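PDB 5WZJ: pumilio homolog 23 from Arabidopsis thaliana, which binds RNA sequence-specifically, recognising 18S rRNA through its pumilio repeats, and probably regulates translation and mRNA stability. Local coordinates for residues 353-358 / 407-412; 313-318 / 348-353. One frame throughout, in Å; residues are numbered along the deposited sequence.

Overall arrangement
Contacts 1 and 2 lie next to each other in the pumilio superhelix, their centres about 14 Å apart and about 26 and 25 Å, respectively, from the centre of the chain. Both use helix 351-356: contact 2 joins its start to helix 314-318, and contact 1 joins its end to helix 405-410, so that helix 351-356 lies between the other two in space. D353 belongs to both, and L354 packs between them, its CD2 lying 3.7 Å from S318 CB and 4.0 Å from F315 CE1. The RNA is nearest at contact 1, where G358 meets U6 of chain B; contact 2 stays about 6 Å from the bound nucleic acid at its nearest atom.

Contact 1. Residues 353-358 / 407-412; sequences DLLEQG and YYFGCR. With nucleotides of chain B.
The carboxylate of E356 forms a salt bridge through OE2 with K352, one turn earlier on the same helix, while the aliphatic part of E356 leans on F409. Its CG meets the CD1-CE1 side of the phenyl ring, 3.6 Å from F409 CD1, and the glutamate chain crosses the ring at about a right angle with the carboxylate plane turned 71° from it. L355 shares the ring: its CB stands over one face, 4.1 Å from the centroid of F409 and 26° off the normal, a CH-pi contact. F409 is brought to both residues by a first torsion of -83°, which sets CG anti to the carbonyl carbon. The opposite face of the F409 ring is backed near its rim by Y408 CD2, 3.6 Å above the plane. Behind the contact, L355 also packs on L384, A387 and V388 of helix 377-388; L355 is buried there, whereas E356 is exposed. Just beyond E356 the helix stops. Q357 N still bonds D353 O at 2.9 Å. G358 has positive phi, and its O lies 3.4 Å from C6 of U6 of chain B. It is the C-prime residue of a Schellman motif, with K359 N turning back to L354 O and G358 N weakly to L355 O, which ends a short helix of the pumilio superhelix beside the bound RNA.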
loop_
_atom_site.group_PDB
_atom_site.type_symbol
_atom_site.label_atom_id
_atom_site.label_comp_id
_atom_site.label_asym_id
_atom_site.label_seq_id
_atom_site.Cartn_x
_atom_site.Cartn_y
_atom_site.Cartn_z
ATOM N N ASP A 353 25.147 -8.884 -3.145
ATOM C CA ASP A 353 25.140 -8.387 -1.771
ATOM C C ASP A 353 23.725 -8.066 -1.313
ATOM O O ASP A 353 23.292 -8.491 -0.236
ATOM C CB ASP A 353 26.006 -7.134 -1.663
ATOM C CG ASP A 353 27.385 -7.319 -2.258
ATOM O OD1 ASP A 353 27.514 -7.314 -3.502
ATOM O OD2 ASP A 353 28.338 -7.448 -1.475
ATOM N N LEU A 354 22.990 -7.314 -2.132
ATOM C CA LEU A 354 21.649 -6.895 -1.742
ATOM C C LEU A 354 20.744 -8.098 -1.505
ATOM O O LEU A 354 20.012 -8.144 -0.510
ATOM C CB LEU A 354 21.065 -5.966 -2.807
ATOM C CG LEU A 354 21.730 -4.586 -2.930
ATOM C CD1 LEU A 354 21.199 -3.823 -4.139
ATOM C CD2 LEU A 354 21.514 -3.770 -1.668
ATOM N N LEU A 355 20.802 -9.099 -2.391
ATOM C CA LEU A 355 19.978 -10.291 -2.196
ATOM C C LEU A 355 20.419 -11.079 -0.966
ATOM O O LEU A 355 19.576 -11.570 -0.205
ATOM C CB LEU A 355 20.020 -11.172 -3.441
ATOM C CG LEU A 355 19.412 -10.576 -4.709
ATOM C CD1 LEU A 355 19.706 -11.486 -5.887
ATOM C CD2 LEU A 355 17.906 -10.376 -4.554
ATOM N N GLU A 356 21.735 -11.197 -0.749
ATOM C CA GLU A 356 22.248 -11.906 0.421
ATOM C C GLU A 356 21.775 -11.257 1.719
ATOM O O GLU A 356 21.450 -11.956 2.687
ATOM C CB GLU A 356 23.780 -11.946 0.390
ATOM C CG GLU A 356 24.366 -12.902 -0.633
ATOM C CD GLU A 356 25.876 -12.746 -0.783
ATOM O OE1 GLU A 356 26.451 -11.799 -0.207
ATOM O OE2 GLU A 356 26.490 -13.567 -1.489
ATOM N N GLN A 357 21.730 -9.924 1.760
ATOM C CA GLN A 357 21.425 -9.203 2.989
ATOM C C GLN A 357 19.936 -8.884 3.158
ATOM O O GLN A 357 19.588 -8.063 4.013
ATOM C CB GLN A 357 22.250 -7.921 3.048
ATOM C CG GLN A 357 23.753 -8.176 2.957
ATOM C CD GLN A 357 24.549 -6.902 2.982
ATOM O OE1 GLN A 357 24.139 -5.913 3.591
ATOM N NE2 GLN A 357 25.687 -6.908 2.315
ATOM N N GLY A 358 19.060 -9.511 2.379
ATOM C CA GLY A 358 17.630 -9.339 2.574
ATOM C C GLY A 358 17.087 -8.012 2.081
ATOM O O GLY A 358 16.160 -7.458 2.689
ATOM N N TYR A 407 15.291 -19.250 0.903
ATOM C CA TYR A 407 15.840 -20.585 1.139
ATOM C C TYR A 407 17.165 -20.777 0.414
ATOM O O TYR A 407 18.101 -21.368 0.966
ATOM C CB TYR A 407 14.847 -21.668 0.706
ATOM C CG TYR A 407 13.626 -21.770 1.589
ATOM C CD1 TYR A 407 12.481 -21.028 1.312
ATOM C CD2 TYR A 407 13.610 -22.613 2.696
ATOM C CE1 TYR A 407 11.360 -21.115 2.116
ATOM C CE2 TYR A 407 12.490 -22.704 3.511
ATOM C CZ TYR A 407 11.369 -21.953 3.218
ATOM O OH TYR A 407 10.248 -22.033 4.020
ATOM N N TYR A 408 17.267 -20.299 -0.825
ATOM C CA TYR A 408 18.516 -20.484 -1.555
ATOM C C TYR A 408 19.649 -19.676 -0.928
ATOM O O TYR A 408 20.761 -20.183 -0.761
ATOM C CB TYR A 408 18.352 -20.114 -3.034
ATOM C CG TYR A 408 19.685 -20.018 -3.716
ATOM C CD1 TYR A 408 20.416 -21.161 -4.009
ATOM C CD2 TYR A 408 20.246 -18.781 -4.019
ATOM C CE1 TYR A 408 21.666 -21.080 -4.611
ATOM C CE2 TYR A 408 21.494 -18.685 -4.622
ATOM C CZ TYR A 408 22.198 -19.837 -4.917
ATOM O OH TYR A 408 23.441 -19.739 -5.511
ATOM N N PHE A 409 19.405 -18.406 -0.596
ATOM C CA PHE A 409 20.506 -17.626 -0.046
ATOM C C PHE A 409 20.791 -17.979 1.408
ATOM O O PHE A 409 21.894 -17.715 1.890
ATOM C CB PHE A 409 20.243 -16.128 -0.203
ATOM C CG PHE A 409 20.618 -15.597 -1.563
ATOM C CD1 PHE A 409 21.928 -15.244 -1.844
ATOM C CD2 PHE A 409 19.665 -15.471 -2.568
ATOM C CE1 PHE A 409 22.285 -14.772 -3.099
ATOM C CE2 PHE A 409 20.016 -14.990 -3.823
ATOM C CZ PHE A 409 21.330 -14.649 -4.089
ATOM N N GLY A 410 19.846 -18.599 2.101
ATOM C CA GLY A 410 20.099 -19.024 3.456
ATOM C C GLY A 410 20.581 -20.448 3.633
ATOM O O GLY A 410 20.760 -20.880 4.776
ATOM N N CYS A 411 20.806 -21.198 2.557
ATOM C CA CYS A 411 21.041 -22.625 2.727
ATOM C C CYS A 411 22.497 -22.907 3.084
ATOM O O CYS A 411 23.387 -22.067 2.909
ATOM C CB CYS A 411 20.665 -23.399 1.465
ATOM S SG CYS A 411 21.868 -23.262 0.136
ATOM N N ARG A 412 22.728 -24.128 3.581
ATOM C CA ARG A 412 24.065 -24.534 4.010
ATOM C C ARG A 412 25.036 -24.577 2.836
ATOM O O ARG A 412 26.125 -23.996 2.895
ATOM C CB ARG A 412 24.002 -25.900 4.701
ATOM P P U B 6 10.362 -9.718 3.833
ATOM O OP1 U B 6 11.508 -10.421 3.206
ATOM O OP2 U B 6 9.145 -10.468 4.194
ATOM O "O5'" U B 6 10.850 -8.963 5.146
ATOM C "C5'" U B 6 11.876 -9.476 5.984
ATOM C "C4'" U B 6 12.650 -8.350 6.620
ATOM O "O4'" U B 6 13.519 -7.759 5.615
ATOM C "C3'" U B 6 11.784 -7.206 7.163
ATOM O "O3'" U B 6 12.367 -6.664 8.350
ATOM C "C2'" U B 6 11.832 -6.172 6.037
ATOM O "O2'" U B 6 11.624 -4.840 6.458
ATOM C "C1'" U B 6 13.245 -6.371 5.493
ATOM N N1 U B 6 13.425 -5.998 4.078
ATOM C C2 U B 6 14.185 -4.873 3.795
ATOM O O2 U B 6 14.687 -4.176 4.668
ATOM N N3 U B 6 14.331 -4.588 2.457
ATOM C C4 U B 6 13.820 -5.309 1.393
ATOM O O4 U B 6 14.042 -4.937 0.234
ATOM C C5 U B 6 13.053 -6.461 1.769
ATOM C C6 U B 6 12.879 -6.758 3.065
#

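Contact 2. Residues 313-318 / 348-353; sequences SLFELS and APRFKD
F315 and R350 form a cation-pi pair that links helix 314-318, in the sixth pumilio repeat, to the start of helix 351-356 in the superhelix. The guanidinium lies over one face of the phenyl ring, not flat on it but with the two planes 37° apart; R350 CZ is 3.9 Å from the centroid of F315, and R350 NH2 comes 3.1 Å from F315 CE2. The arginine chain, bent at both its second and third torsions, folds across this same face, so that its CG also makes a CH-pi contact, 4.0 Å from the F315 centroid. F315, on helix 314-318, has CG anti to its N (chi1 177°), which carries the ring out to R350. D353 meets the ring differently: its CB sits at the edge, near the plane, 3.9 Å from F315 CZ. Replacing the phenylalanine by an alanine would probably leave the R350 guanidinium without its aromatic partner and free to turn, and strip D353 CB and L354 of a neighbour. Within helix 314-318, L314 O takes two donors: S318 N at 3.0 Å and, from the opposite face of the carbonyl plane, S318 OG at 2.7 Å.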
loop_
_atom_site.group_PDB
_atom_site.type_symbol
_atom_site.label_atom_id
_atom_site.label_comp_id
_atom_site.label_asym_id
_atom_site.label_seq_id
_atom_site.Cartn_x
_atom_site.Cartn_y
_atom_site.Cartn_z
ATOM N N SER A 313 25.780 7.654 -2.468
ATOM C CA SER A 313 25.515 6.924 -1.234
ATOM C C SER A 313 24.514 5.789 -1.425
ATOM O O SER A 313 24.021 5.235 -0.436
ATOM C CB SER A 313 25.012 7.882 -0.146
ATOM O OG SER A 313 25.968 8.898 0.136
ATOM N N LEU A 314 24.206 5.421 -2.667
ATOM C CA LEU A 314 23.057 4.550 -2.909
ATOM C C LEU A 314 23.238 3.179 -2.267
ATOM O O LEU A 314 22.301 2.637 -1.666
ATOM C CB LEU A 314 22.816 4.410 -4.414
ATOM C CG LEU A 314 22.391 5.682 -5.159
ATOM C CD1 LEU A 314 22.053 5.358 -6.616
ATOM C CD2 LEU A 314 21.191 6.348 -4.449
ATOM N N PHE A 315 24.432 2.594 -2.382
ATOM C CA PHE A 315 24.602 1.244 -1.858
ATOM C C PHE A 315 24.630 1.249 -0.338
ATOM O O PHE A 315 24.009 0.387 0.298
ATOM C CB PHE A 315 25.865 0.579 -2.416
ATOM C CG PHE A 315 26.105 -0.795 -1.849
ATOM C CD1 PHE A 315 25.244 -1.833 -2.147
ATOM C CD2 PHE A 315 27.149 -1.028 -0.969
ATOM C CE1 PHE A 315 25.426 -3.090 -1.604
ATOM C CE2 PHE A 315 27.345 -2.292 -0.425
ATOM C CZ PHE A 315 26.482 -3.325 -0.752
ATOM N N GLU A 316 25.327 2.218 0.266
ATOM C CA GLU A 316 25.348 2.303 1.726
ATOM C C GLU A 316 23.938 2.415 2.291
ATOM O O GLU A 316 23.607 1.762 3.290
ATOM C CB GLU A 316 26.191 3.492 2.192
ATOM C CG GLU A 316 26.233 3.610 3.716
ATOM C CD GLU A 316 26.889 4.894 4.207
ATOM O OE1 GLU A 316 27.618 5.541 3.421
ATOM O OE2 GLU A 316 26.664 5.258 5.385
ATOM N N LEU A 317 23.087 3.234 1.660
ATOM C CA LEU A 317 21.718 3.381 2.143
ATOM C C LEU A 317 20.885 2.130 1.862
ATOM O O LEU A 317 19.987 1.786 2.647
ATOM C CB LEU A 317 21.081 4.630 1.518
ATOM C CG LEU A 317 21.731 5.958 1.943
ATOM C CD1 LEU A 317 21.207 7.126 1.121
ATOM C CD2 LEU A 317 21.549 6.239 3.445
ATOM N N SER A 318 21.205 1.409 0.788
ATOM C CA SER A 318 20.473 0.196 0.436
ATOM C C SER A 318 20.740 -0.960 1.390
ATOM O O SER A 318 19.931 -1.890 1.450
ATOM C CB SER A 318 20.815 -0.232 -0.988
ATOM O OG SER A 318 20.385 0.741 -1.918
ATOM N N ALA A 348 24.033 -2.086 -9.373
ATOM C CA ALA A 348 24.024 -3.353 -10.104
ATOM C C ALA A 348 25.213 -4.251 -9.777
ATOM O O ALA A 348 24.990 -5.457 -9.570
ATOM C CB ALA A 348 23.941 -3.096 -11.614
ATOM N N PRO A 349 26.468 -3.758 -9.680
ATOM C CA PRO A 349 27.571 -4.631 -9.242
ATOM C C PRO A 349 27.336 -5.301 -7.895
ATOM O O PRO A 349 28.030 -6.262 -7.553
ATOM C CB PRO A 349 28.767 -3.674 -9.150
ATOM C CG PRO A 349 28.422 -2.538 -10.032
ATOM C CD PRO A 349 26.941 -2.394 -9.991
ATOM N N ARG A 350 26.379 -4.795 -7.110
ATOM C CA ARG A 350 26.135 -5.290 -5.759
ATOM C C ARG A 350 24.778 -5.964 -5.621
ATOM O O ARG A 350 24.263 -6.076 -4.503
ATOM C CB ARG A 350 26.252 -4.148 -4.751
ATOM C CG ARG A 350 27.479 -3.286 -4.929
ATOM C CD ARG A 350 28.735 -4.042 -4.542
ATOM N NE ARG A 350 29.222 -3.661 -3.220
ATOM C CZ ARG A 350 29.777 -2.483 -2.938
ATOM N NH1 ARG A 350 29.901 -1.550 -3.879
ATOM N NH2 ARG A 350 30.205 -2.233 -1.709
ATOM N N PHE A 351 24.179 -6.394 -6.738
ATOM C CA PHE A 351 22.922 -7.134 -6.673
ATOM C C PHE A 351 23.049 -8.337 -5.754
ATOM O O PHE A 351 22.133 -8.645 -4.985
ATOM C CB PHE A 351 22.502 -7.602 -8.066
ATOM C CG PHE A 351 21.594 -6.654 -8.799
ATOM C CD1 PHE A 351 21.382 -5.364 -8.345
ATOM C CD2 PHE A 351 20.935 -7.074 -9.946
ATOM C CE1 PHE A 351 20.545 -4.506 -9.034
ATOM C CE2 PHE A 351 20.097 -6.222 -10.639
ATOM C CZ PHE A 351 19.903 -4.934 -10.184
ATOM N N LYS A 352 24.183 -9.037 -5.829
ATOM C CA LYS A 352 24.361 -10.234 -5.014
ATOM C C LYS A 352 24.348 -9.882 -3.534
ATOM O O LYS A 352 23.633 -10.508 -2.743
ATOM C CB LYS A 352 25.669 -10.935 -5.388
ATOM C CG LYS A 352 25.880 -12.284 -4.696
ATOM C CD LYS A 352 27.295 -12.831 -4.949
ATOM C CE LYS A 352 27.346 -14.350 -4.838
ATOM N NZ LYS A 352 26.591 -14.867 -3.661
ATOM N N ASP A 353 25.147 -8.884 -3.145
ATOM C CA ASP A 353 25.140 -8.387 -1.771
ATOM C C ASP A 353 23.725 -8.066 -1.313
ATOM O O ASP A 353 23.292 -8.491 -0.236
ATOM C CB ASP A 353 26.006 -7.134 -1.663
ATOM C CG ASP A 353 27.385 -7.319 -2.258
ATOM O OD1 ASP A 353 27.514 -7.314 -3.502
ATOM O OD2 ASP A 353 28.338 -7.448 -1.475
#